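Local coordinates for cytochrome C (Marichromatium purpuratum 984, PDB 5LO9), which probably oxidises thiosulfate to tetrathionate, and can run the reverse reaction, passing electrons along four covalently bound c-type hemes, at residues A[123-136]-A[411-423]. Residues are numbered along the deposited sequence; the frame is centred on the assembly and turned at random.
Sequences RCHGPGGVGAGAVF and EGLLVDGEVVFPP. With HEC (heme c), chain D.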
ATOM      1  N   ARG A 123      -7.880 -14.281  26.507  1.00 37.22           N
ATOM      2  CA  ARG A 123      -6.779 -13.360  26.727  1.00 29.70           C
ATOM      3  C   ARG A 123      -6.204 -13.494  28.137  1.00 37.78           C
ATOM      4  O   ARG A 123      -5.034 -13.183  28.352  1.00 45.22           O
ATOM      5  CB  ARG A 123      -7.259 -11.943  26.454  1.00 26.65           C
ATOM      6  CG  ARG A 123      -6.188 -10.994  26.104  1.00 35.39           C
ATOM      7  CD  ARG A 123      -5.333 -11.508  24.897  1.00 41.35           C
ATOM      8  NE  ARG A 123      -6.239 -11.829  23.809  1.00 38.65           N
ATOM      9  CZ  ARG A 123      -6.182 -12.884  23.014  1.00 37.05           C
ATOM     10  NH1 ARG A 123      -5.231 -13.800  23.139  1.00 43.93           N
ATOM     11  NH2 ARG A 123      -7.108 -13.006  22.065  1.00 66.35           N
ATOM     12  N   CYS A 124      -7.020 -13.901  29.107  1.00 39.00           N
ATOM     13  CA  CYS A 124      -6.580 -14.226  30.455  1.00 42.89           C
ATOM     14  C   CYS A 124      -6.612 -15.718  30.738  1.00 41.85           C
ATOM     15  O   CYS A 124      -5.814 -16.190  31.556  1.00 41.96           O
ATOM     16  CB  CYS A 124      -7.469 -13.553  31.520  1.00 40.59           C
ATOM     17  SG  CYS A 124      -7.509 -11.742  31.674  1.00 39.48           S
ATOM     18  N   HIS A 125      -7.545 -16.466  30.135  1.00 34.06           N
ATOM     19  CA  HIS A 125      -7.700 -17.885  30.456  1.00 39.30           C
ATOM     20  C   HIS A 125      -6.881 -18.802  29.560  1.00 41.02           C
ATOM     21  O   HIS A 125      -6.991 -20.030  29.668  1.00 41.59           O
ATOM     22  CB  HIS A 125      -9.173 -18.290  30.401  1.00 37.58           C
ATOM     23  CG  HIS A 125      -9.955 -17.812  31.591  1.00 42.85           C
ATOM     24  ND1 HIS A 125      -9.954 -18.483  32.793  1.00 39.53           N
ATOM     25  CD2 HIS A 125     -10.730 -16.714  31.774  1.00 38.30           C
ATOM     26  CE1 HIS A 125     -10.705 -17.828  33.661  1.00 43.19           C
ATOM     27  NE2 HIS A 125     -11.187 -16.754  33.066  1.00 43.08           N
ATOM     28  N   GLY A 126      -6.035 -18.249  28.713  1.00 38.67           N
ATOM     29  CA  GLY A 126      -5.138 -19.065  27.952  1.00 42.50           C
ATOM     30  C   GLY A 126      -5.765 -19.629  26.700  1.00 39.78           C
ATOM     31  O   GLY A 126      -6.977 -19.529  26.462  1.00 38.72           O
ATOM     32  N   PRO A 127      -4.924 -20.238  25.870  1.00 32.81           N
ATOM     33  CA  PRO A 127      -5.394 -20.756  24.580  1.00 35.41           C
ATOM     34  C   PRO A 127      -6.501 -21.768  24.772  1.00 36.66           C
ATOM     35  O   PRO A 127      -6.382 -22.719  25.548  1.00 39.00           O
ATOM     36  CB  PRO A 127      -4.147 -21.404  23.971  1.00 33.36           C
ATOM     37  CG  PRO A 127      -2.986 -21.006  24.845  1.00 37.52           C
ATOM     38  CD  PRO A 127      -3.548 -20.651  26.182  1.00 41.81           C
ATOM     39  N   GLY A 128      -7.585 -21.551  24.065  1.00 35.99           N
ATOM     40  CA  GLY A 128      -8.719 -22.441  24.171  1.00 41.16           C
ATOM     41  C   GLY A 128      -9.248 -22.682  25.558  1.00 38.41           C
ATOM     42  O   GLY A 128     -10.019 -23.630  25.747  1.00 43.66           O
ATOM     43  N   GLY A 129      -8.882 -21.807  26.504  1.00 43.79           N
ATOM     44  CA  GLY A 129      -9.290 -21.901  27.896  1.00 38.44           C
ATOM     45  C   GLY A 129      -8.719 -23.050  28.687  1.00 40.66           C
ATOM     46  O   GLY A 129      -9.371 -23.561  29.592  1.00 46.27           O
ATOM     47  N   VAL A 130      -7.497 -23.470  28.378  1.00 43.58           N
ATOM     48  CA  VAL A 130      -6.840 -24.504  29.172  1.00 46.25           C
ATOM     49  C   VAL A 130      -6.205 -23.949  30.434  1.00 37.35           C
ATOM     50  O   VAL A 130      -5.632 -24.711  31.220  1.00 49.67           O
ATOM     51  CB  VAL A 130      -5.803 -25.211  28.279  1.00 39.59           C
ATOM     52  CG1 VAL A 130      -6.513 -25.855  27.151  1.00 42.86           C
ATOM     53  CG2 VAL A 130      -4.755 -24.215  27.759  1.00 39.24           C
ATOM     54  N   GLY A 131      -6.317 -22.656  30.670  1.00 39.82           N
ATOM     55  CA  GLY A 131      -5.737 -22.059  31.851  1.00 47.37           C
ATOM     56  C   GLY A 131      -4.437 -21.351  31.534  1.00 41.40           C
ATOM     57  O   GLY A 131      -3.773 -21.638  30.546  1.00 47.99           O
ATOM     58  N   ALA A 132      -4.058 -20.405  32.434  1.00 40.04           N
ATOM     59  CA  ALA A 132      -2.853 -19.599  32.327  1.00 36.66           C
ATOM     60  C   ALA A 132      -2.206 -19.500  33.702  1.00 36.95           C
ATOM     61  O   ALA A 132      -2.188 -18.464  34.360  1.00 48.99           O
ATOM     62  CB  ALA A 132      -3.160 -18.211  31.769  1.00 40.40           C
ATOM     63  N   GLY A 133      -1.636 -20.591  34.155  1.00 43.31           N
ATOM     64  CA  GLY A 133      -1.013 -20.586  35.461  1.00 45.22           C
ATOM     65  C   GLY A 133      -2.004 -20.640  36.607  1.00 41.61           C
ATOM     66  O   GLY A 133      -3.192 -20.938  36.441  1.00 54.20           O
ATOM     67  N   ALA A 134      -1.489 -20.351  37.803  1.00 47.68           N
ATOM     68  CA  ALA A 134      -2.281 -20.545  39.022  1.00 44.05           C
ATOM     69  C   ALA A 134      -3.377 -19.493  39.175  1.00 46.44           C
ATOM     70  O   ALA A 134      -4.504 -19.827  39.558  1.00 44.04           O
ATOM     71  CB  ALA A 134      -1.385 -20.510  40.235  1.00 34.51           C
ATOM     72  N   VAL A 135      -3.075 -18.231  38.832  1.00 44.69           N
ATOM     73  CA  VAL A 135      -4.064 -17.160  38.910  1.00 29.77           C
ATOM     74  C   VAL A 135      -5.264 -17.438  38.036  1.00 31.48           C
ATOM     75  O   VAL A 135      -6.397 -17.116  38.399  1.00 39.86           O
ATOM     76  CB  VAL A 135      -3.453 -15.823  38.475  1.00 35.86           C
ATOM     77  CG1 VAL A 135      -4.515 -14.743  38.448  1.00 37.35           C
ATOM     78  CG2 VAL A 135      -2.389 -15.425  39.359  1.00 33.81           C
ATOM     79  N   PHE A 136      -5.047 -17.974  36.850  1.00 41.11           N
ATOM     80  CA  PHE A 136      -6.084 -17.954  35.825  1.00 40.36           C
ATOM     81  C   PHE A 136      -6.513 -19.377  35.506  1.00 42.10           C
ATOM     82  O   PHE A 136      -5.800 -20.091  34.787  1.00 47.41           O
ATOM     83  CB  PHE A 136      -5.575 -17.220  34.589  1.00 35.64           C
ATOM     84  CG  PHE A 136      -5.299 -15.758  34.833  1.00 31.44           C
ATOM     85  CD1 PHE A 136      -6.336 -14.835  34.924  1.00 34.69           C
ATOM     86  CD2 PHE A 136      -4.009 -15.301  34.967  1.00 34.50           C
ATOM     87  CE1 PHE A 136      -6.081 -13.460  35.153  1.00 38.82           C
ATOM     88  CE2 PHE A 136      -3.740 -13.935  35.201  1.00 36.48           C
ATOM     89  CZ  PHE A 136      -4.773 -13.019  35.296  1.00 35.01           C
ATOM     90  N   GLU A 411       8.798 -11.315  33.525  1.00 37.27           N
ATOM     91  CA  GLU A 411       9.071 -12.467  32.666  1.00 41.30           C
ATOM     92  C   GLU A 411       7.904 -12.832  31.734  1.00 36.97           C
ATOM     93  O   GLU A 411       8.087 -13.653  30.831  1.00 36.66           O
ATOM     94  CB  GLU A 411       9.465 -13.692  33.527  1.00 30.03           C
ATOM     95  CG  GLU A 411       8.351 -14.367  34.359  1.00 53.43           C
ATOM     96  CD  GLU A 411       8.141 -13.782  35.757  1.00 51.66           C
ATOM     97  OE1 GLU A 411       8.477 -12.588  36.027  1.00 44.13           O
ATOM     98  OE2 GLU A 411       7.621 -14.563  36.579  1.00 47.17           O
ATOM     99  N   GLY A 412       6.724 -12.267  31.928  1.00 36.91           N
ATOM    100  CA  GLY A 412       5.563 -12.682  31.171  1.00 39.80           C
ATOM    101  C   GLY A 412       5.135 -14.136  31.430  1.00 43.71           C
ATOM    102  O   GLY A 412       5.599 -14.824  32.355  1.00 41.53           O
ATOM    103  N   LEU A 413       4.196 -14.585  30.587  1.00 36.65           N
ATOM    104  CA  LEU A 413       3.700 -15.952  30.667  1.00 41.97           C
ATOM    105  C   LEU A 413       3.424 -16.499  29.282  1.00 44.88           C
ATOM    106  O   LEU A 413       2.751 -15.854  28.472  1.00 40.71           O
ATOM    107  CB  LEU A 413       2.410 -16.060  31.492  1.00 50.87           C
ATOM    108  CG  LEU A 413       1.849 -17.482  31.662  1.00 44.48           C
ATOM    109  CD1 LEU A 413       2.896 -18.352  32.329  1.00 48.86           C
ATOM    110  CD2 LEU A 413       0.587 -17.492  32.502  1.00 44.01           C
ATOM    111  N   LEU A 414       3.882 -17.720  29.056  1.00 35.81           N
ATOM    112  CA  LEU A 414       3.630 -18.443  27.831  1.00 34.17           C
ATOM    113  C   LEU A 414       2.882 -19.730  28.171  1.00 40.32           C
ATOM    114  O   LEU A 414       3.144 -20.350  29.203  1.00 41.74           O
ATOM    115  CB  LEU A 414       4.965 -18.721  27.154  1.00 39.02           C
ATOM    116  CG  LEU A 414       5.379 -17.758  26.049  1.00 43.21           C
ATOM    117  CD1 LEU A 414       5.350 -16.340  26.500  1.00 41.70           C
ATOM    118  CD2 LEU A 414       6.799 -18.070  25.613  1.00 41.70           C
ATOM    119  N   VAL A 415       1.949 -20.137  27.311  1.00 38.32           N
ATOM    120  CA  VAL A 415       1.167 -21.358  27.500  1.00 36.42           C
ATOM    121  C   VAL A 415       1.168 -22.128  26.184  1.00 47.31           C
ATOM    122  O   VAL A 415       0.661 -21.626  25.170  1.00 39.14           O
ATOM    123  CB  VAL A 415      -0.274 -21.044  27.931  1.00 42.05           C
ATOM    124  CG1 VAL A 415      -1.135 -22.308  27.995  1.00 42.08           C
ATOM    125  CG2 VAL A 415      -0.264 -20.315  29.248  1.00 44.58           C
ATOM    126  N   ASP A 416       1.721 -23.348  26.201  1.00 51.63           N
ATOM    127  CA  ASP A 416       1.859 -24.165  24.982  1.00 50.41           C
ATOM    128  C   ASP A 416       2.526 -23.358  23.865  1.00 41.34           C
ATOM    129  O   ASP A 416       2.150 -23.449  22.702  1.00 39.03           O
ATOM    130  CB  ASP A 416       0.513 -24.728  24.512  1.00 42.73           C
ATOM    131  CG  ASP A 416      -0.136 -25.699  25.542  1.00 77.73           C
ATOM    132  OD1 ASP A 416      -1.385 -25.920  25.500  1.00 61.37           O
ATOM    133  OD2 ASP A 416       0.610 -26.244  26.402  1.00 93.73           O
ATOM    134  N   GLY A 417       3.530 -22.550  24.227  1.00 39.71           N
ATOM    135  CA  GLY A 417       4.237 -21.718  23.276  1.00 37.74           C
ATOM    136  C   GLY A 417       3.578 -20.404  22.907  1.00 43.84           C
ATOM    137  O   GLY A 417       4.258 -19.533  22.352  1.00 48.30           O
ATOM    138  N   GLU A 418       2.277 -20.237  23.167  1.00 42.44           N
ATOM    139  CA  GLU A 418       1.569 -18.990  22.890  1.00 40.34           C
ATOM    140  C   GLU A 418       1.838 -17.941  23.957  1.00 41.22           C
ATOM    141  O   GLU A 418       1.956 -18.256  25.145  1.00 41.05           O
ATOM    142  CB  GLU A 418       0.062 -19.229  22.826  1.00 38.28           C
ATOM    143  CG  GLU A 418      -0.396 -20.211  21.732  1.00 44.23           C
ATOM    144  CD  GLU A 418       0.052 -19.854  20.300  1.00 56.45           C
ATOM    145  OE1 GLU A 418       0.028 -18.656  19.880  1.00 44.88           O
ATOM    146  OE2 GLU A 418       0.471 -20.820  19.611  1.00 65.92           O
ATOM    147  N   VAL A 419       1.913 -16.684  23.530  1.00 41.06           N
ATOM    148  CA  VAL A 419       2.125 -15.579  24.457  1.00 39.95           C
ATOM    149  C   VAL A 419       0.786 -15.222  25.074  1.00 40.52           C
ATOM    150  O   VAL A 419      -0.081 -14.668  24.399  1.00 40.25           O
ATOM    151  CB  VAL A 419       2.725 -14.342  23.776  1.00 44.26           C
ATOM    152  CG1 VAL A 419       3.075 -13.318  24.841  1.00 41.06           C
ATOM    153  CG2 VAL A 419       3.964 -14.670  22.966  1.00 50.36           C
ATOM    154  N   VAL A 420       0.648 -15.440  26.372  1.00 40.21           N
ATOM    155  CA  VAL A 420      -0.534 -14.947  27.057  1.00 40.69           C
ATOM    156  C   VAL A 420      -0.281 -13.556  27.602  1.00 35.89           C
ATOM    157  O   VAL A 420      -1.021 -12.630  27.284  1.00 42.19           O
ATOM    158  CB  VAL A 420      -0.946 -15.892  28.186  1.00 37.44           C
ATOM    159  CG1 VAL A 420      -2.113 -15.328  28.905  1.00 39.83           C
ATOM    160  CG2 VAL A 420      -1.287 -17.236  27.645  1.00 32.73           C
ATOM    161  N   PHE A 421       0.766 -13.400  28.404  1.00 35.99           N
ATOM    162  CA  PHE A 421       1.133 -12.106  28.979  1.00 39.81           C
ATOM    163  C   PHE A 421       2.546 -11.791  28.532  1.00 37.32           C
ATOM    164  O   PHE A 421       3.484 -12.528  28.885  1.00 33.82           O
ATOM    165  CB  PHE A 421       1.042 -12.122  30.504  1.00 40.14           C
ATOM    166  CG  PHE A 421      -0.276 -12.583  30.993  1.00 35.90           C
ATOM    167  CD1 PHE A 421      -1.429 -11.941  30.565  1.00 33.80           C
ATOM    168  CD2 PHE A 421      -0.382 -13.670  31.852  1.00 42.46           C
ATOM    169  CE1 PHE A 421      -2.664 -12.358  30.987  1.00 34.73           C
ATOM    170  CE2 PHE A 421      -1.637 -14.132  32.274  1.00 39.75           C
ATOM    171  CZ  PHE A 421      -2.779 -13.466  31.847  1.00 39.86           C
ATOM    172  N   PRO A 422       2.743 -10.768  27.713  1.00 38.82           N
ATOM    173  CA  PRO A 422       4.040 -10.536  27.131  1.00 36.13           C
ATOM    174  C   PRO A 422       5.069 -10.194  28.187  1.00 36.50           C
ATOM    175  O   PRO A 422       4.796  -9.400  29.097  1.00 33.88           O
ATOM    176  CB  PRO A 422       3.797  -9.336  26.203  1.00 37.27           C
ATOM    177  CG  PRO A 422       2.366  -9.346  25.941  1.00 34.15           C
ATOM    178  CD  PRO A 422       1.730  -9.864  27.157  1.00 39.04           C
ATOM    179  N   PRO A 423       6.274 -10.741  28.057  1.00 36.39           N
ATOM    180  CA  PRO A 423       7.445 -10.235  28.788  1.00 32.05           C
ATOM    181  C   PRO A 423       7.700  -8.768  28.502  1.00 32.73           C
ATOM    182  O   PRO A 423       7.730  -8.353  27.349  1.00 37.69           O
ATOM    183  CB  PRO A 423       8.597 -11.077  28.230  1.00 35.77           C
ATOM    184  CG  PRO A 423       7.984 -12.199  27.552  1.00 36.92           C
ATOM    185  CD  PRO A 423       6.617 -11.810  27.121  1.00 42.74           C
TER
HETATM  186 FE   HEC D1002     -12.460 -15.359  33.918  1.00 44.81          FE
HETATM  187  CHA HEC D1002     -12.193 -17.284  36.812  1.00 35.44           C
HETATM  188  CHB HEC D1002     -15.292 -17.194  32.974  1.00 32.87           C
HETATM  189  CHC HEC D1002     -12.659 -13.542  30.947  1.00 32.20           C
HETATM  190  CHD HEC D1002      -9.825 -13.351  34.995  1.00 36.95           C
HETATM  191  NA  HEC D1002     -13.525 -16.951  34.747  1.00 42.46           N
HETATM  192  C1A HEC D1002     -13.262 -17.573  35.889  1.00 32.16           C
HETATM  193  C2A HEC D1002     -14.215 -18.649  36.217  1.00 36.76           C
HETATM  194  C3A HEC D1002     -15.151 -18.614  35.090  1.00 45.70           C
HETATM  195  C4A HEC D1002     -14.622 -17.519  34.232  1.00 43.99           C
HETATM  196  CMA HEC D1002     -16.344 -19.506  34.892  1.00 37.15           C
HETATM  197  CAA HEC D1002     -14.261 -19.578  37.405  1.00 40.19           C
HETATM  198  CBA HEC D1002     -13.480 -20.842  37.082  1.00 35.92           C
HETATM  199  CGA HEC D1002     -13.564 -21.835  38.219  1.00 37.80           C
HETATM  200  O1A HEC D1002     -12.812 -22.831  38.197  1.00 32.71           O
HETATM  201  O2A HEC D1002     -14.391 -21.622  39.137  1.00 40.05           O
HETATM  202  NB  HEC D1002     -13.737 -15.370  32.267  1.00 34.36           N
HETATM  203  C1B HEC D1002     -14.791 -16.164  32.069  1.00 35.47           C
HETATM  204  C2B HEC D1002     -15.480 -15.905  30.778  1.00 35.37           C
HETATM  205  C3B HEC D1002     -14.700 -14.808  30.194  1.00 35.03           C
HETATM  206  C4B HEC D1002     -13.658 -14.566  31.204  1.00 33.65           C
HETATM  207  CMB HEC D1002     -16.696 -16.605  30.239  1.00 42.35           C
HETATM  208  CAB HEC D1002     -14.869 -14.097  28.881  1.00 38.77           C
HETATM  209  CBB HEC D1002     -16.255 -13.525  28.784  1.00 35.58           C
HETATM  210  NC  HEC D1002     -11.425 -13.748  33.107  1.00 34.68           N
HETATM  211  C1C HEC D1002     -11.631 -13.189  31.921  1.00 33.51           C
HETATM  212  C2C HEC D1002     -10.709 -12.073  31.630  1.00 34.95           C
HETATM  213  C3C HEC D1002      -9.869 -11.988  32.833  1.00 32.72           C
HETATM  214  C4C HEC D1002     -10.419 -13.081  33.676  1.00 33.58           C
HETATM  215  CMC HEC D1002     -10.705 -11.243  30.384  1.00 36.25           C
HETATM  216  CAC HEC D1002      -8.690 -11.102  33.165  1.00 30.56           C
HETATM  217  CBC HEC D1002      -8.758  -9.645  32.802  1.00 36.96           C
HETATM  218  ND  HEC D1002     -11.231 -15.322  35.591  1.00 34.27           N
HETATM  219  C1D HEC D1002     -10.273 -14.448  35.850  1.00 32.11           C
HETATM  220  C2D HEC D1002      -9.596 -14.696  37.138  1.00 29.41           C
HETATM  221  C3D HEC D1002     -10.267 -15.851  37.687  1.00 28.85           C
HETATM  222  C4D HEC D1002     -11.273 -16.159  36.632  1.00 38.73           C
HETATM  223  CMD HEC D1002      -8.493 -13.926  37.748  1.00 29.56           C
HETATM  224  CAD HEC D1002      -9.977 -16.534  39.001  1.00 39.77           C
HETATM  225  CBD HEC D1002     -10.900 -16.021  40.115  1.00 39.29           C
HETATM  226  CGD HEC D1002     -10.442 -16.479  41.485  1.00 42.14           C
HETATM  227  O1D HEC D1002     -11.344 -16.857  42.257  1.00 42.81           O
HETATM  228  O2D HEC D1002      -9.217 -16.482  41.786  1.00 43.59           O
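Phe-136 and Phe-421 approach from opposite directions and meet obliquely, their planes at 47° and centroids 5.2 Å apart, with CZ of Phe-421 lying against CE2 of Phe-136. The Phe-136 ring has a heme on its other flank, where CE1 lies 3.6 Å from the heme methyl CMD. CG1 of Val-135 covers one face of this ring, and CG1 of Val-420 does the same for Phe-421. Were Phe-136 an alanine, a gap would probably open between the heme edge and Phe-421, whose ring would lose its aromatic neighbour on that side. Beside the rings, the Ala-132 methyl faces CD2 of Leu-413 at 3.9 Å and CG1 of Val-420 at 4.2 Å. Farther along, Val-415 sets CG1 anti to its own N (chi1 174°), which carries that methyl to CD of Pro-127; CG2 of Val-130 meets the same methyl at 4.1 Å. No hydrogen bond crosses the contact; van der Waals packing, mostly of apolar side chains with a few backbone carbonyls against them, joins the two segments. The 413-415/418-421 hairpin turns through a type I' turn, and a classic bulge sets Val-420 and Phe-421 both opposite Leu-413, whose O accepts from both amides. Cys-124 is bonded to the heme, and His-125 ligates its iron opposite Met-167, while Phe-421 also touches Cys-405, which holds the next heme. The arrangement is that of an interface between two cytochrome c domains, the heme-binding CxxCH segment and following loop of one packing on a hairpin of the other.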